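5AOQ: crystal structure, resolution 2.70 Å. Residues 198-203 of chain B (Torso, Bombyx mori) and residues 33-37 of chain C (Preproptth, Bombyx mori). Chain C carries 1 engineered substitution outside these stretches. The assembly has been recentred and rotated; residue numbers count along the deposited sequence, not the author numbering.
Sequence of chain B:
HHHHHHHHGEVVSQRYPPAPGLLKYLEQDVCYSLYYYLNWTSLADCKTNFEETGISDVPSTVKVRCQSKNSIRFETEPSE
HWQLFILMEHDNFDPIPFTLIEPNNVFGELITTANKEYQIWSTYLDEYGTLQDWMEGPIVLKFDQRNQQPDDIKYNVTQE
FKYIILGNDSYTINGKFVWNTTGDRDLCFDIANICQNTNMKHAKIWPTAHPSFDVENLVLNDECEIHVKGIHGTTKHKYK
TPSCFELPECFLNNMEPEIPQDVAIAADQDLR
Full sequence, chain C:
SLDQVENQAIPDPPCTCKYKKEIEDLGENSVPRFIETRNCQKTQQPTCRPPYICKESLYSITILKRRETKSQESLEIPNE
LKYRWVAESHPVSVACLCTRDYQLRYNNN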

ATOM      1  N   THR B 198      11.076  -3.925  20.990  1.00 53.45           N
ATOM      2  CA  THR B 198       9.632  -3.967  20.788  1.00 53.26           C
ATOM      3  C   THR B 198       9.274  -3.278  19.481  1.00 52.77           C
ATOM      4  O   THR B 198       9.822  -2.225  19.154  1.00 52.08           O
ATOM      5  CB  THR B 198       8.865  -3.293  21.944  1.00 52.58           C
ATOM      6  OG1 THR B 198       9.235  -3.901  23.187  1.00 53.11           O
ATOM      7  CG2 THR B 198       7.358  -3.426  21.745  1.00 52.60           C
ATOM      8  N   ASN B 199       8.357  -3.879  18.731  1.00 46.21           N
ATOM      9  CA  ASN B 199       7.922  -3.314  17.462  1.00 45.93           C
ATOM     10  C   ASN B 199       7.175  -2.004  17.683  1.00 44.93           C
ATOM     11  O   ASN B 199       6.546  -1.805  18.722  1.00 44.65           O
ATOM     12  CB  ASN B 199       7.044  -4.309  16.703  1.00 46.75           C
ATOM     13  CG  ASN B 199       7.849  -5.427  16.064  1.00 47.76           C
ATOM     14  OD1 ASN B 199       8.969  -5.215  15.599  1.00 47.80           O
ATOM     15  ND2 ASN B 199       7.282  -6.627  16.043  1.00 48.70           N
ATOM     16  N   MET B 200       7.261  -1.115  16.699  1.00 46.97           N
ATOM     17  CA  MET B 200       6.706   0.229  16.809  1.00 46.12           C
ATOM     18  C   MET B 200       5.221   0.221  17.155  1.00 46.14           C
ATOM     19  O   MET B 200       4.496  -0.712  16.812  1.00 46.83           O
ATOM     20  CB  MET B 200       6.905   0.992  15.499  1.00 45.99           C
ATOM     21  CG  MET B 200       6.481   2.458  15.564  1.00 45.23           C
ATOM     22  SD  MET B 200       6.598   3.350  14.000  1.00 45.28           S
ATOM     23  CE  MET B 200       7.967   2.528  13.200  1.00 45.90           C
ATOM     24  N   LYS B 201       4.784   1.271  17.842  1.00 43.02           N
ATOM     25  CA  LYS B 201       3.366   1.501  18.082  1.00 43.08           C
ATOM     26  C   LYS B 201       3.066   2.972  17.827  1.00 42.46           C
ATOM     27  O   LYS B 201       3.794   3.849  18.292  1.00 41.81           O
ATOM     28  CB  LYS B 201       2.976   1.104  19.505  1.00 43.15           C
ATOM     29  CG  LYS B 201       1.517   1.369  19.846  1.00 43.31           C
ATOM     30  CD  LYS B 201       1.165   0.836  21.226  1.00 43.57           C
ATOM     31  CE  LYS B 201      -0.273   1.157  21.599  1.00 43.85           C
ATOM     32  NZ  LYS B 201      -0.634   0.597  22.930  1.00 44.24           N
ATOM     33  N   HIS B 202       1.994   3.234  17.085  1.00 52.80           N
ATOM     34  CA  HIS B 202       1.629   4.596  16.710  1.00 52.43           C
ATOM     35  C   HIS B 202       0.146   4.845  16.929  1.00 52.77           C
ATOM     36  O   HIS B 202      -0.670   3.929  16.824  1.00 53.45           O
ATOM     37  CB  HIS B 202       1.987   4.867  15.246  1.00 52.63           C
ATOM     38  CG  HIS B 202       1.329   3.932  14.279  1.00 53.45           C
ATOM     39  ND1 HIS B 202       1.890   2.730  13.904  1.00 53.90           N
ATOM     40  CD2 HIS B 202       0.156   4.025  13.610  1.00 54.01           C
ATOM     41  CE1 HIS B 202       1.091   2.123  13.045  1.00 54.64           C
ATOM     42  NE2 HIS B 202       0.032   2.887  12.849  1.00 54.73           N
ATOM     43  N   ALA B 203      -0.196   6.092  17.235  1.00 42.37           N
ATOM     44  CA  ALA B 203      -1.583   6.456  17.489  1.00 42.80           C
ATOM     45  C   ALA B 203      -1.860   7.917  17.154  1.00 42.63           C
ATOM     46  O   ALA B 203      -0.940   8.728  17.006  1.00 42.04           O
ATOM     47  CB  ALA B 203      -1.943   6.177  18.939  1.00 42.75           C
TER
ATOM     48  N   ARG C  33       2.558   5.816   7.873  1.00 52.00           N
ATOM     49  CA  ARG C  33       3.151   7.088   8.246  1.00 51.92           C
ATOM     50  C   ARG C  33       4.507   6.878   8.902  1.00 50.21           C
ATOM     51  O   ARG C  33       5.546   7.122   8.289  1.00 49.41           O
ATOM     52  CB  ARG C  33       2.219   7.861   9.181  1.00 53.52           C
ATOM     53  CG  ARG C  33       2.757   9.220   9.584  1.00 53.87           C
ATOM     54  CD  ARG C  33       1.740  10.018  10.372  1.00 57.40           C
ATOM     55  NE  ARG C  33       2.266  11.321  10.762  1.00 58.32           N
ATOM     56  CZ  ARG C  33       1.548  12.277  11.344  1.00 61.56           C
ATOM     57  NH1 ARG C  33       0.262  12.081  11.603  1.00 64.86           N
ATOM     58  NH2 ARG C  33       2.116  13.430  11.664  1.00 61.14           N
ATOM     59  N   PHE C  34       4.491   6.413  10.145  1.00 49.67           N
ATOM     60  CA  PHE C  34       5.722   6.228  10.900  1.00 48.67           C
ATOM     61  C   PHE C  34       6.459   4.962  10.471  1.00 47.34           C
ATOM     62  O   PHE C  34       5.918   3.859  10.554  1.00 47.43           O
ATOM     63  CB  PHE C  34       5.414   6.195  12.394  1.00 49.61           C
ATOM     64  CG  PHE C  34       4.684   7.413  12.878  1.00 51.14           C
ATOM     65  CD1 PHE C  34       5.372   8.583  13.153  1.00 51.49           C
ATOM     66  CD2 PHE C  34       3.311   7.389  13.056  1.00 53.10           C
ATOM     67  CE1 PHE C  34       4.703   9.709  13.597  1.00 53.13           C
ATOM     68  CE2 PHE C  34       2.638   8.510  13.500  1.00 56.75           C
ATOM     69  CZ  PHE C  34       3.334   9.671  13.771  1.00 55.51           C
ATOM     70  N   ILE C  35       7.701   5.138  10.020  1.00 35.99           N
ATOM     71  CA  ILE C  35       8.545   4.027   9.574  1.00 34.92           C
ATOM     72  C   ILE C  35       9.715   3.784  10.524  1.00 34.73           C
ATOM     73  O   ILE C  35      10.331   4.725  11.025  1.00 35.21           O
ATOM     74  CB  ILE C  35       9.084   4.282   8.142  1.00 34.48           C
ATOM     75  CG1 ILE C  35       8.147   3.679   7.094  1.00 34.72           C
ATOM     76  CG2 ILE C  35      10.482   3.686   7.947  1.00 33.72           C
ATOM     77  CD1 ILE C  35       6.686   4.048   7.263  1.00 35.92           C
ATOM     78  N   GLU C  36      10.007   2.506  10.759  1.00 43.55           N
ATOM     79  CA  GLU C  36      11.107   2.100  11.629  1.00 43.92           C
ATOM     80  C   GLU C  36      12.425   2.061  10.862  1.00 43.31           C
ATOM     81  O   GLU C  36      12.544   1.360   9.856  1.00 42.57           O
ATOM     82  CB  GLU C  36      10.814   0.727  12.244  1.00 44.31           C
ATOM     83  CG  GLU C  36      11.898   0.203  13.172  1.00 45.23           C
ATOM     84  CD  GLU C  36      11.537  -1.138  13.788  1.00 46.07           C
ATOM     85  OE1 GLU C  36      10.350  -1.522  13.732  1.00 46.31           O
ATOM     86  OE2 GLU C  36      12.444  -1.811  14.322  1.00 46.96           O
ATOM     87  N   THR C  37      13.406   2.819  11.346  1.00 37.10           N
ATOM     88  CA  THR C  37      14.722   2.895  10.717  1.00 36.98           C
ATOM     89  C   THR C  37      15.810   2.503  11.711  1.00 38.14           C
ATOM     90  O   THR C  37      15.941   3.110  12.774  1.00 39.43           O
ATOM     91  CB  THR C  37      15.011   4.309  10.178  1.00 37.36           C
ATOM     92  OG1 THR C  37      13.978   4.696   9.262  1.00 36.79           O
ATOM     93  CG2 THR C  37      16.359   4.354   9.466  1.00 37.68           C
TER

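No hydrogen bond crosses between Torso and Preproptth at this point; side chains of chain B pack on both side chains and main chain of chain C. Strand 198-203 of chain B and strand 35-37 of chain C run in roughly opposite directions, at 145°, and their axes come no closer than 8.3 Å. That spacing is too wide for the two backbones to pair as a sheet. Side chains occupy most of the gap, and the two stretches together bury 271 Å², both sides summed.

Along chain C, Arg33(C) contributes almost nothing. Its CB projects sideways, and its extended side chain is engaged through NE elsewhere in the structure.

The contact begins in earnest at Phe34(C), whose CB points toward chain B. With chi1 in the m well, the ring lies beside His202(B), and CD2 of Phe34(C) comes within 3.6 Å of CB of His202(B). It is the aliphatic root of the histidine, rather than its nitrogens, that makes the closest approach. Phe34(C) also meets Met200(B), with CB of the phenylalanine 3.5 Å from SD of the methionine. A large apolar residue suits this position because it can touch both chain B side chains that point toward chain C, and it gives up 71 Å² in doing so.

Ile35(C) turns its side chain away, in the alternation usual for a strand, and is buried. Its backbone still takes part: the carbonyl carbon C of Ile35(C) lies 3.4 Å from CE of Met200(B).

At Glu36(C) the side chain points toward chain B again. CE of Met200(B) packs 3.2 Å from the backbone N of Glu36(C) and 3.5 Å from its CB, so the methionine methyl rests against the main chain where Ile35(C) joins Glu36(C). Met200(B) reaches this spot with chi1 and chi2 both t, which carries the sulfur across the gap, while chi3 of -31° swings the methyl onto the peptide. Long, unbranched and apolar, it spans the space between the strands and has more of its surface covered than any other residue here, 89 Å². Glu36(C) is also extended, and its CB lends apolar surface to the methionine while its carboxylate ends near Asn199(B). OE1 of Glu36(C) and OD1 of Asn199(B) are 4.4 Å apart, a loose approach at the margin of the contact. OE2 of Glu36(C) is hydrogen-bonded to a residue just outside the stretches.

Thr37(C) points away, and the contact ends there.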